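Local coordinates for possible protein of nuclear scaffold (Encephalitozoon cuniculi, PDB 3KAE) that forms the homodimeric N-terminal tetratricopeptide-repeat domain of Cdc27, a subunit of the anaphase-promoting complex, and probably binds partner proteins, at residues Asp183-Val196 and Phe210-Met223. Sequence-based numbering, arbitrary orientation.
Sequences DSIEFHESLSPSLV and FISNAARRYFNLGM
The carbonyl oxygen of His188, in the last turn of helix 176-190, is gripped by Arg217: Arg217 NE gives His188 O a 3.2 Å hydrogen bond, and NH2 adds a weak one. Arginine suits the place because its long chain, bent at chi2 (59°), carries two donors across to a backbone acceptor; the imidazole and guanidinium overlap too closely for their stacking to be trusted.

Next to His188, Phe187 enters a hole formed by Phe210, Ala214, Arg217 and Tyr218. Ala214 is small enough to let the ring close in, its CB 3.7 Å from Phe187 CE1. Phe187 turns its edge to the face of Tyr218 (planes at 83°) and takes the edge of Phe210 toward its own face. Phe210 is itself a knob among Asp183, Ser184, Phe187 and Leu195, and stacks on Tyr199. Where the chain turns, Leu191 meets Leu221 and Met223 tip to tip, Leu191 CD2 lying 3.5 Å from Met223 CE.

The segments 183-190 and 210-220 run at 24° to each other, consistent with alternate helices of a tetratricopeptide-repeat array, joined mainly by apolar and edge-to-face aromatic packing and by hydrogen bonds from Arg217, a partly exposed residue, to the backbone of His188.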
ATOM      1  N   ASP C 183       3.719   7.301 -30.437  1.00 51.52           N
ATOM      2  CA  ASP C 183       4.086   8.699 -30.544  1.00 61.48           C
ATOM      3  C   ASP C 183       5.512   8.922 -30.085  1.00 72.65           C
ATOM      4  O   ASP C 183       6.275   9.667 -30.724  1.00 75.60           O
ATOM      5  CB  ASP C 183       3.125   9.572 -29.748  1.00 63.08           C
ATOM      6  CG  ASP C 183       1.735   9.598 -30.349  1.00 77.09           C
ATOM      7  OD1 ASP C 183       1.513   8.943 -31.389  1.00 82.21           O
ATOM      8  OD2 ASP C 183       0.857  10.276 -29.777  1.00 76.56           O
ATOM      9  N   SER C 184       5.866   8.257 -28.993  1.00 58.23           N
ATOM     10  CA  SER C 184       7.193   8.367 -28.399  1.00 51.85           C
ATOM     11  C   SER C 184       8.249   7.837 -29.358  1.00 53.92           C
ATOM     12  O   SER C 184       9.293   8.452 -29.554  1.00 53.20           O
ATOM     13  CB  SER C 184       7.264   7.613 -27.055  1.00 46.69           C
ATOM     14  OG  SER C 184       6.340   8.140 -26.108  1.00 48.49           O
ATOM     15  N   ILE C 185       7.990   6.685 -29.954  1.00 54.50           N
ATOM     16  CA  ILE C 185       8.961   6.125 -30.873  1.00 65.09           C
ATOM     17  C   ILE C 185       9.160   7.133 -32.015  1.00 79.62           C
ATOM     18  O   ILE C 185      10.287   7.466 -32.405  1.00 69.13           O
ATOM     19  CB  ILE C 185       8.506   4.772 -31.455  1.00 65.30           C
ATOM     20  CG1 ILE C 185       8.361   3.717 -30.366  1.00 61.04           C
ATOM     21  CG2 ILE C 185       9.518   4.291 -32.492  1.00 65.45           C
ATOM     22  CD1 ILE C 185       7.719   2.433 -30.850  1.00 64.92           C
ATOM     23  N   GLU C 186       8.048   7.644 -32.525  1.00 54.26           N
ATOM     24  CA  GLU C 186       8.107   8.580 -33.632  1.00 71.02           C
ATOM     25  C   GLU C 186       8.817   9.874 -33.265  1.00 71.86           C
ATOM     26  O   GLU C 186       9.632  10.380 -34.055  1.00 66.96           O
ATOM     27  CB  GLU C 186       6.714   8.899 -34.173  1.00 70.48           C
ATOM     28  CG  GLU C 186       6.753   9.892 -35.330  1.00 78.91           C
ATOM     29  CD  GLU C 186       5.373  10.296 -35.826  1.00105.78           C
ATOM     30  OE1 GLU C 186       4.393   9.582 -35.521  1.00102.46           O
ATOM     31  OE2 GLU C 186       5.273  11.332 -36.520  1.00114.80           O
ATOM     32  N   PHE C 187       8.500  10.418 -32.087  1.00 62.48           N
ATOM     33  CA  PHE C 187       9.075  11.696 -31.713  1.00 56.16           C
ATOM     34  C   PHE C 187      10.578  11.549 -31.550  1.00 65.96           C
ATOM     35  O   PHE C 187      11.337  12.465 -31.879  1.00 67.67           O
ATOM     36  CB  PHE C 187       8.460  12.275 -30.442  1.00 75.44           C
ATOM     37  CG  PHE C 187       9.217  13.458 -29.905  1.00 74.87           C
ATOM     38  CD1 PHE C 187      10.219  13.282 -28.961  1.00 53.85           C
ATOM     39  CD2 PHE C 187       8.972  14.744 -30.399  1.00 61.10           C
ATOM     40  CE1 PHE C 187      10.943  14.365 -28.487  1.00 58.56           C
ATOM     41  CE2 PHE C 187       9.681  15.830 -29.925  1.00 58.11           C
ATOM     42  CZ  PHE C 187      10.671  15.643 -28.960  1.00 62.57           C
ATOM     43  N   HIS C 188      11.007  10.393 -31.055  1.00 63.75           N
ATOM     44  CA  HIS C 188      12.420  10.178 -30.804  1.00 67.70           C
ATOM     45  C   HIS C 188      13.225  10.393 -32.083  1.00 81.24           C
ATOM     46  O   HIS C 188      14.273  11.043 -32.083  1.00 66.53           O
ATOM     47  CB  HIS C 188      12.687   8.775 -30.282  1.00 57.60           C
ATOM     48  CG  HIS C 188      14.124   8.377 -30.378  1.00 69.74           C
ATOM     49  ND1 HIS C 188      15.078   8.813 -29.481  1.00 67.93           N
ATOM     50  CD2 HIS C 188      14.779   7.620 -31.287  1.00 85.64           C
ATOM     51  CE1 HIS C 188      16.254   8.320 -29.820  1.00 76.59           C
ATOM     52  NE2 HIS C 188      16.101   7.595 -30.918  1.00 94.07           N
ATOM     53  N   GLU C 189      12.727   9.836 -33.177  1.00 99.02           N
ATOM     54  CA  GLU C 189      13.447   9.885 -34.438  1.00 90.80           C
ATOM     55  C   GLU C 189      13.047  11.070 -35.317  1.00 89.36           C
ATOM     56  O   GLU C 189      13.708  11.348 -36.307  1.00 70.30           O
ATOM     57  CB  GLU C 189      13.288   8.564 -35.200  1.00 90.48           C
ATOM     58  N   SER C 190      11.981  11.779 -34.962  1.00 91.62           N
ATOM     59  CA  SER C 190      11.521  12.884 -35.809  1.00 68.34           C
ATOM     60  C   SER C 190      11.476  14.238 -35.104  1.00 77.08           C
ATOM     61  O   SER C 190      11.416  15.276 -35.771  1.00 92.82           O
ATOM     62  CB  SER C 190      10.135  12.593 -36.394  1.00 69.52           C
ATOM     63  OG  SER C 190       9.102  13.086 -35.541  1.00 73.60           O
ATOM     64  N   LEU C 191      11.486  14.241 -33.777  1.00 83.08           N
ATOM     65  CA  LEU C 191      11.393  15.485 -33.021  1.00 74.00           C
ATOM     66  C   LEU C 191      10.170  16.293 -33.427  1.00 66.60           C
ATOM     67  O   LEU C 191      10.178  17.515 -33.334  1.00 69.00           O
ATOM     68  CB  LEU C 191      12.652  16.338 -33.191  1.00 67.50           C
ATOM     69  CG  LEU C 191      13.943  15.831 -32.543  1.00100.31           C
ATOM     70  CD1 LEU C 191      14.397  14.530 -33.176  1.00106.80           C
ATOM     71  CD2 LEU C 191      15.024  16.888 -32.681  1.00108.70           C
ATOM     72  N   SER C 192       9.123  15.596 -33.858  1.00 82.36           N
ATOM     73  CA  SER C 192       7.884  16.209 -34.351  1.00 85.31           C
ATOM     74  C   SER C 192       7.204  17.208 -33.395  1.00 87.57           C
ATOM     75  O   SER C 192       6.664  16.830 -32.385  1.00 69.80           O
ATOM     76  CB  SER C 192       6.896  15.108 -34.757  1.00 78.88           C
ATOM     77  OG  SER C 192       5.546  15.550 -34.699  1.00 73.31           O
ATOM     78  N   PRO C 193       7.208  18.497 -33.751  1.00 99.59           N
ATOM     79  CA  PRO C 193       6.607  19.588 -32.968  1.00 88.67           C
ATOM     80  C   PRO C 193       5.083  19.462 -32.857  1.00 87.41           C
ATOM     81  O   PRO C 193       4.477  19.977 -31.906  1.00 67.81           O
ATOM     82  CB  PRO C 193       6.970  20.849 -33.784  1.00 84.34           C
ATOM     83  CG  PRO C 193       8.063  20.422 -34.679  1.00 94.73           C
ATOM     84  CD  PRO C 193       7.796  18.989 -35.002  1.00100.89           C
ATOM     85  N   SER C 194       4.470  18.814 -33.844  1.00 86.29           N
ATOM     86  CA  SER C 194       3.042  18.547 -33.797  1.00 86.13           C
ATOM     87  C   SER C 194       2.723  17.566 -32.666  1.00 79.25           C
ATOM     88  O   SER C 194       1.666  17.634 -32.050  1.00 79.09           O
ATOM     89  CB  SER C 194       2.550  17.997 -35.138  1.00 75.68           C
ATOM     90  OG  SER C 194       3.003  16.676 -35.377  1.00 83.97           O
ATOM     91  N   LEU C 195       3.648  16.645 -32.415  1.00 72.39           N
ATOM     92  CA  LEU C 195       3.506  15.671 -31.334  1.00 68.72           C
ATOM     93  C   LEU C 195       3.599  16.353 -29.971  1.00 77.43           C
ATOM     94  O   LEU C 195       2.771  16.110 -29.081  1.00 57.86           O
ATOM     95  CB  LEU C 195       4.568  14.570 -31.457  1.00 65.70           C
ATOM     96  CG  LEU C 195       4.138  13.132 -31.811  1.00 75.33           C
ATOM     97  CD1 LEU C 195       2.762  13.052 -32.474  1.00 62.26           C
ATOM     98  CD2 LEU C 195       5.194  12.414 -32.664  1.00 64.87           C
ATOM     99  N   VAL C 196       4.607  17.211 -29.824  1.00 68.78           N
ATOM    100  CA  VAL C 196       4.824  17.978 -28.600  1.00 70.94           C
ATOM    101  C   VAL C 196       3.629  18.850 -28.260  1.00 70.49           C
ATOM    102  O   VAL C 196       3.239  18.964 -27.103  1.00 71.98           O
ATOM    103  CB  VAL C 196       6.048  18.905 -28.736  1.00 80.76           C
ATOM    104  CG1 VAL C 196       6.176  19.789 -27.500  1.00 76.29           C
ATOM    105  CG2 VAL C 196       7.316  18.094 -28.963  1.00 80.26           C
ATOM    106  N   PHE C 210       5.072  12.399 -21.690  1.00 50.16           N
ATOM    107  CA  PHE C 210       5.569  12.636 -23.057  1.00 54.67           C
ATOM    108  C   PHE C 210       6.517  13.838 -23.141  1.00 46.54           C
ATOM    109  O   PHE C 210       7.654  13.718 -23.574  1.00 50.10           O
ATOM    110  CB  PHE C 210       4.418  12.795 -24.042  1.00 55.88           C
ATOM    111  CG  PHE C 210       4.852  12.746 -25.487  1.00 52.95           C
ATOM    112  CD1 PHE C 210       4.916  11.536 -26.156  1.00 61.30           C
ATOM    113  CD2 PHE C 210       5.221  13.904 -26.158  1.00 65.87           C
ATOM    114  CE1 PHE C 210       5.324  11.470 -27.468  1.00 52.65           C
ATOM    115  CE2 PHE C 210       5.622  13.861 -27.471  1.00 60.03           C
ATOM    116  CZ  PHE C 210       5.673  12.639 -28.132  1.00 69.82           C
ATOM    117  N   ILE C 211       6.051  14.991 -22.696  1.00 55.18           N
ATOM    118  CA  ILE C 211       6.883  16.180 -22.675  1.00 58.31           C
ATOM    119  C   ILE C 211       8.158  15.995 -21.845  1.00 67.54           C
ATOM    120  O   ILE C 211       9.214  16.529 -22.200  1.00 61.97           O
ATOM    121  CB  ILE C 211       6.103  17.404 -22.169  1.00 63.28           C
ATOM    122  CG1 ILE C 211       4.789  17.563 -22.943  1.00 60.03           C
ATOM    123  CG2 ILE C 211       6.954  18.664 -22.266  1.00 51.51           C
ATOM    124  CD1 ILE C 211       4.937  17.435 -24.407  1.00 54.06           C
ATOM    125  N   SER C 212       8.060  15.263 -20.734  1.00 51.90           N
ATOM    126  CA  SER C 212       9.242  14.979 -19.915  1.00 63.21           C
ATOM    127  C   SER C 212      10.256  14.173 -20.740  1.00 58.69           C
ATOM    128  O   SER C 212      11.450  14.482 -20.786  1.00 46.90           O
ATOM    129  CB  SER C 212       8.868  14.221 -18.626  1.00 61.75           C
ATOM    130  OG  SER C 212       8.130  15.059 -17.753  1.00 68.02           O
ATOM    131  N   ASN C 213       9.783  13.130 -21.402  1.00 44.67           N
ATOM    132  CA  ASN C 213      10.669  12.340 -22.199  1.00 45.04           C
ATOM    133  C   ASN C 213      11.224  13.217 -23.348  1.00 58.13           C
ATOM    134  O   ASN C 213      12.409  13.141 -23.686  1.00 56.77           O
ATOM    135  CB  ASN C 213       9.958  11.093 -22.701  1.00 44.24           C
ATOM    136  CG  ASN C 213       9.793  10.038 -21.609  1.00 51.57           C
ATOM    137  OD1 ASN C 213      10.527  10.036 -20.623  1.00 53.23           O
ATOM    138  ND2 ASN C 213       8.836   9.140 -21.786  1.00 42.52           N
ATOM    139  N   ALA C 214      10.372  14.073 -23.914  1.00 68.57           N
ATOM    140  CA  ALA C 214      10.794  15.001 -24.969  1.00 62.21           C
ATOM    141  C   ALA C 214      11.990  15.825 -24.512  1.00 69.25           C
ATOM    142  O   ALA C 214      13.001  15.900 -25.210  1.00 65.97           O
ATOM    143  CB  ALA C 214       9.633  15.937 -25.406  1.00 52.12           C
ATOM    144  N   ALA C 215      11.865  16.436 -23.336  1.00 68.68           N
ATOM    145  CA  ALA C 215      12.911  17.284 -22.782  1.00 66.67           C
ATOM    146  C   ALA C 215      14.236  16.528 -22.680  1.00 66.70           C
ATOM    147  O   ALA C 215      15.307  17.097 -22.882  1.00 66.74           O
ATOM    148  CB  ALA C 215      12.484  17.813 -21.428  1.00 59.92           C
ATOM    149  N   ARG C 216      14.145  15.238 -22.389  1.00 68.39           N
ATOM    150  CA  ARG C 216      15.312  14.397 -22.182  1.00 69.49           C
ATOM    151  C   ARG C 216      15.981  14.135 -23.519  1.00 72.06           C
ATOM    152  O   ARG C 216      17.201  14.229 -23.656  1.00 66.58           O
ATOM    153  CB  ARG C 216      14.887  13.072 -21.532  1.00 78.14           C
ATOM    154  CG  ARG C 216      16.002  12.069 -21.330  1.00 80.23           C
ATOM    155  CD  ARG C 216      15.410  10.735 -20.939  1.00100.71           C
ATOM    156  NE  ARG C 216      14.593  10.186 -22.017  1.00112.51           N
ATOM    157  CZ  ARG C 216      13.607   9.313 -21.836  1.00111.85           C
ATOM    158  NH1 ARG C 216      13.306   8.898 -20.610  1.00117.55           N
ATOM    159  NH2 ARG C 216      12.922   8.859 -22.880  1.00 81.97           N
ATOM    160  N   ARG C 217      15.174  13.784 -24.509  1.00 67.82           N
ATOM    161  CA  ARG C 217      15.686  13.572 -25.852  1.00 62.55           C
ATOM    162  C   ARG C 217      16.394  14.821 -26.376  1.00 80.32           C
ATOM    163  O   ARG C 217      17.482  14.742 -26.960  1.00 79.50           O
ATOM    164  CB  ARG C 217      14.550  13.209 -26.804  1.00 77.46           C
ATOM    165  CG  ARG C 217      15.002  13.025 -28.241  1.00 70.34           C
ATOM    166  CD  ARG C 217      16.057  11.932 -28.339  1.00 75.94           C
ATOM    167  NE  ARG C 217      16.353  11.604 -29.736  1.00 94.19           N
ATOM    168  CZ  ARG C 217      17.488  11.051 -30.159  1.00 92.41           C
ATOM    169  NH1 ARG C 217      18.454  10.761 -29.297  1.00101.12           N
ATOM    170  NH2 ARG C 217      17.650  10.781 -31.446  1.00 72.21           N
ATOM    171  N   TYR C 218      15.763  15.973 -26.181  1.00 72.50           N
ATOM    172  CA  TYR C 218      16.363  17.229 -26.589  1.00 82.78           C
ATOM    173  C   TYR C 218      17.734  17.423 -25.965  1.00 86.24           C
ATOM    174  O   TYR C 218      18.669  17.853 -26.633  1.00 79.30           O
ATOM    175  CB  TYR C 218      15.461  18.407 -26.230  1.00 83.89           C
ATOM    176  CG  TYR C 218      14.294  18.583 -27.165  1.00 73.96           C
ATOM    177  CD1 TYR C 218      14.492  18.662 -28.535  1.00 82.90           C
ATOM    178  CD2 TYR C 218      12.998  18.682 -26.681  1.00 81.22           C
ATOM    179  CE1 TYR C 218      13.428  18.826 -29.406  1.00 81.21           C
ATOM    180  CE2 TYR C 218      11.924  18.844 -27.537  1.00 73.51           C
ATOM    181  CZ  TYR C 218      12.145  18.924 -28.906  1.00 82.90           C
ATOM    182  OH  TYR C 218      11.089  19.091 -29.783  1.00 62.74           O
ATOM    183  N   PHE C 219      17.860  17.122 -24.680  1.00 88.89           N
ATOM    184  CA  PHE C 219      19.145  17.306 -24.025  1.00 96.61           C
ATOM    185  C   PHE C 219      20.214  16.417 -24.664  1.00107.36           C
ATOM    186  O   PHE C 219      21.287  16.896 -25.037  1.00104.73           O
ATOM    187  CB  PHE C 219      19.051  17.050 -22.527  1.00 68.77           C
ATOM    188  CG  PHE C 219      20.335  17.293 -21.803  1.00 75.41           C
ATOM    189  CD1 PHE C 219      20.646  18.563 -21.325  1.00 73.83           C
ATOM    190  CD2 PHE C 219      21.248  16.259 -21.619  1.00 71.39           C
ATOM    191  CE1 PHE C 219      21.839  18.796 -20.657  1.00 84.89           C
ATOM    192  CE2 PHE C 219      22.442  16.482 -20.952  1.00 85.07           C
ATOM    193  CZ  PHE C 219      22.740  17.755 -20.469  1.00 88.94           C
ATOM    194  N   ASN C 220      19.903  15.129 -24.793  1.00101.94           N
ATOM    195  CA  ASN C 220      20.800  14.168 -25.426  1.00106.14           C
ATOM    196  C   ASN C 220      21.235  14.593 -26.837  1.00114.33           C
ATOM    197  O   ASN C 220      22.255  14.131 -27.350  1.00107.78           O
ATOM    198  CB  ASN C 220      20.156  12.779 -25.479  1.00104.52           C
ATOM    199  CG  ASN C 220      19.717  12.276 -24.111  1.00111.78           C
ATOM    200  OD1 ASN C 220      20.019  12.876 -23.076  1.00114.92           O
ATOM    201  ND2 ASN C 220      18.999  11.163 -24.104  1.00109.79           N
ATOM    202  N   LEU C 221      20.463  15.469 -27.469  1.00109.25           N
ATOM    203  CA  LEU C 221      20.812  15.946 -28.805  1.00113.20           C
ATOM    204  C   LEU C 221      21.550  17.282 -28.771  1.00112.70           C
ATOM    205  O   LEU C 221      21.905  17.824 -29.810  1.00 94.67           O
ATOM    206  CB  LEU C 221      19.572  16.066 -29.696  1.00113.79           C
ATOM    207  CG  LEU C 221      18.781  14.788 -29.968  1.00101.00           C
ATOM    208  CD1 LEU C 221      17.793  15.010 -31.104  1.00 64.86           C
ATOM    209  CD2 LEU C 221      19.714  13.630 -30.279  1.00 98.58           C
ATOM    210  N   GLY C 222      21.771  17.814 -27.576  1.00113.49           N
ATOM    211  CA  GLY C 222      22.474  19.077 -27.437  1.00116.23           C
ATOM    212  C   GLY C 222      21.578  20.295 -27.569  1.00121.40           C
ATOM    213  O   GLY C 222      22.005  21.417 -27.300  1.00123.39           O
ATOM    214  N   MET C 223      20.333  20.078 -27.987  1.00117.59           N
ATOM    215  CA  MET C 223      19.357  21.160 -28.111  1.00102.54           C
ATOM    216  C   MET C 223      18.835  21.581 -26.735  1.00108.19           C
ATOM    217  O   MET C 223      17.696  21.267 -26.361  1.00 95.19           O
ATOM    218  CB  MET C 223      18.197  20.728 -29.009  1.00 86.76           C
ATOM    219  CG  MET C 223      18.606  19.779 -30.132  1.00100.64           C
ATOM    220  SD  MET C 223      17.318  19.476 -31.375  1.00 88.17           S
ATOM    221  CE  MET C 223      18.215  18.405 -32.498  1.00139.26           C
TER